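Local coordinates for protein Lic12234 (Leptospira interrogans, PDB 4TZH) that is of unknown function but, as a leucine-rich repeat protein of a pathogen, may act as a virulence factor, possibly by binding partner molecules, at residues A[134-139]-A[157-162]. Residues are numbered along the deposited sequence; the frame is centred on the assembly and turned at random.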
loop_
_atom_site.group_PDB
_atom_site.type_symbol
_atom_site.label_atom_id
_atom_site.label_comp_id
_atom_site.label_asym_id
_atom_site.label_seq_id
_atom_site.Cartn_x
_atom_site.Cartn_y
_atom_site.Cartn_z
ATOM N N ASN A 134 -12.673 -2.738 3.831
ATOM C CA ASN A 134 -12.103 -3.729 4.715
ATOM C C ASN A 134 -10.865 -3.201 5.472
ATOM O O ASN A 134 -10.209 -3.958 6.168
ATOM C CB ASN A 134 -11.740 -4.953 3.880
ATOM C CG ASN A 134 -12.971 -5.731 3.500
ATOM O OD1 ASN A 134 -13.206 -6.011 2.306
ATOM N ND2 ASN A 134 -13.746 -6.101 4.499
ATOM N N LEU A 135 -10.576 -1.896 5.344
ATOM C CA LEU A 135 -9.383 -1.357 5.988
ATOM C C LEU A 135 -9.526 -1.358 7.499
ATOM O O LEU A 135 -10.509 -0.787 8.006
ATOM C CB LEU A 135 -9.102 0.031 5.441
ATOM C CG LEU A 135 -7.670 0.528 5.589
ATOM C CD1 LEU A 135 -6.698 -0.317 4.754
ATOM C CD2 LEU A 135 -7.583 1.982 5.229
ATOM N N VAL A 136 -8.539 -1.937 8.205
ATOM C CA VAL A 136 -8.511 -2.053 9.657
ATOM C C VAL A 136 -7.442 -1.134 10.255
ATOM O O VAL A 136 -7.582 -0.608 11.362
ATOM C CB VAL A 136 -8.282 -3.536 10.040
ATOM C CG1 VAL A 136 -8.125 -3.723 11.543
ATOM C CG2 VAL A 136 -9.426 -4.415 9.514
ATOM N N SER A 137 -6.345 -0.954 9.511
ATOM C CA SER A 137 -5.266 -0.137 10.049
ATOM C C SER A 137 -4.722 0.768 8.951
ATOM O O SER A 137 -4.421 0.295 7.848
ATOM C CB SER A 137 -4.151 -1.047 10.568
ATOM O OG SER A 137 -3.115 -0.237 11.107
ATOM N N LEU A 138 -4.637 2.072 9.247
ATOM C CA LEU A 138 -4.130 3.052 8.294
ATOM C C LEU A 138 -3.062 3.861 9.007
ATOM O O LEU A 138 -3.397 4.569 9.969
ATOM C CB LEU A 138 -5.248 3.941 7.776
ATOM C CG LEU A 138 -4.878 5.079 6.835
ATOM C CD1 LEU A 138 -4.105 4.574 5.600
ATOM C CD2 LEU A 138 -6.123 5.847 6.397
ATOM N N SER A 139 -1.812 3.773 8.533
ATOM C CA SER A 139 -0.715 4.469 9.168
ATOM C C SER A 139 -0.193 5.553 8.271
ATOM O O SER A 139 0.203 5.255 7.136
ATOM C CB SER A 139 0.367 3.475 9.515
ATOM O OG SER A 139 1.274 4.157 10.357
ATOM N N LYS A 157 -14.594 -0.302 9.410
ATOM C CA LYS A 157 -13.837 -1.365 10.055
ATOM C C LYS A 157 -12.485 -0.829 10.552
ATOM O O LYS A 157 -11.723 -1.571 11.177
ATOM C CB LYS A 157 -13.599 -2.499 9.062
ATOM C CG LYS A 157 -14.843 -3.368 8.846
ATOM C CD LYS A 157 -14.562 -4.511 7.876
ATOM C CE LYS A 157 -13.488 -5.475 8.318
ATOM N NZ LYS A 157 -13.584 -6.739 7.541
ATOM N N LEU A 158 -12.238 0.472 10.338
ATOM C CA LEU A 158 -10.949 1.042 10.747
ATOM C C LEU A 158 -10.836 1.015 12.280
ATOM O O LEU A 158 -11.724 1.537 12.991
ATOM C CB LEU A 158 -10.820 2.444 10.180
ATOM C CG LEU A 158 -9.409 3.029 10.216
ATOM C CD1 LEU A 158 -8.465 2.215 9.336
ATOM C CD2 LEU A 158 -9.414 4.478 9.829
ATOM N N ARG A 159 -9.747 0.414 12.780
ATOM C CA ARG A 159 -9.520 0.277 14.219
ATOM C C ARG A 159 -8.370 1.126 14.707
ATOM O O ARG A 159 -8.321 1.488 15.883
ATOM C CB ARG A 159 -9.358 -1.203 14.601
ATOM C CG ARG A 159 -10.635 -2.049 14.345
ATOM C CD ARG A 159 -11.873 -1.509 15.076
ATOM N NE ARG A 159 -13.137 -2.130 14.652
ATOM C CZ ARG A 159 -14.139 -1.499 14.040
ATOM N NH1 ARG A 159 -14.040 -0.210 13.742
ATOM N NH2 ARG A 159 -15.240 -2.156 13.709
ATOM N N ILE A 160 -7.420 1.436 13.815
ATOM C CA ILE A 160 -6.280 2.289 14.137
ATOM C C ILE A 160 -6.071 3.280 13.032
ATOM O O ILE A 160 -5.908 2.881 11.863
ATOM C CB ILE A 160 -4.961 1.506 14.361
ATOM C CG1 ILE A 160 -5.102 0.472 15.505
ATOM C CG2 ILE A 160 -3.818 2.484 14.658
ATOM C CD1 ILE A 160 -3.784 -0.272 15.790
ATOM N N LEU A 161 -6.038 4.575 13.401
ATOM C CA LEU A 161 -5.679 5.627 12.460
ATOM C C LEU A 161 -4.444 6.322 13.051
ATOM O O LEU A 161 -4.577 6.956 14.111
ATOM C CB LEU A 161 -6.825 6.634 12.260
ATOM C CG LEU A 161 -6.510 7.836 11.389
ATOM C CD1 LEU A 161 -6.149 7.414 9.959
ATOM C CD2 LEU A 161 -7.709 8.805 11.349
ATOM N N ASN A 162 -3.262 6.180 12.431
ATOM C CA ASN A 162 -2.052 6.755 13.019
ATOM C C ASN A 162 -1.620 7.981 12.239
ATOM O O ASN A 162 -1.240 7.870 11.068
ATOM C CB ASN A 162 -0.970 5.686 13.062
ATOM C CG ASN A 162 0.164 6.139 13.937
ATOM O OD1 ASN A 162 0.571 7.291 13.883
ATOM N ND2 ASN A 162 0.593 5.248 14.860
HETATM O O HOH W 1 -12.885 0.190 7.103
#
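With chi1 near 175° in both L138 and L161, each CG lies anti to its backbone N, and similar chi2 values (56° and 62°) turn the methyls alike. The two leucines lie side by side, pointing the same way, and CD2 of L138 meets CD1 of L161 at 3.9 Å. L158 adds its CD1 methyl, which reaches CB of L138 at 4.0 Å and also rests against the carbonyl of V136. L115 of the preceding strand and L152 extend this leucine-lined interior. S137, S139, I160 and N162 project from the other face of the sheet, where OG of S139 touches CB of N162 (3.8 Å). OD1 of N162 accepts from the backbone N of W164, in the loop that follows. Strands 137-139 and 160-162 run parallel and in register: L138 N donates to I160 O at 3.0 Å, and N162 N to L138 O at 2.9 Å. At the start of the strand pair, O of V136, just before strand 137-139, accepts two N-H groups. R159 N makes the shorter bond (2.8 Å), approaching at a bend and tilted from the carbonyl plane. I160 N, at 3.2 Å, comes nearly in line with the C=O. Further back, a water donates to L135 O (2.7 Å) and accepts from K157 N. In this parallel ladder, successive turns of a leucine-rich repeat solenoid are joined by backbone hydrogen bonds on the strands and apolar contact between leucines inside, while the opposite face carries more varied, partly polar side chains.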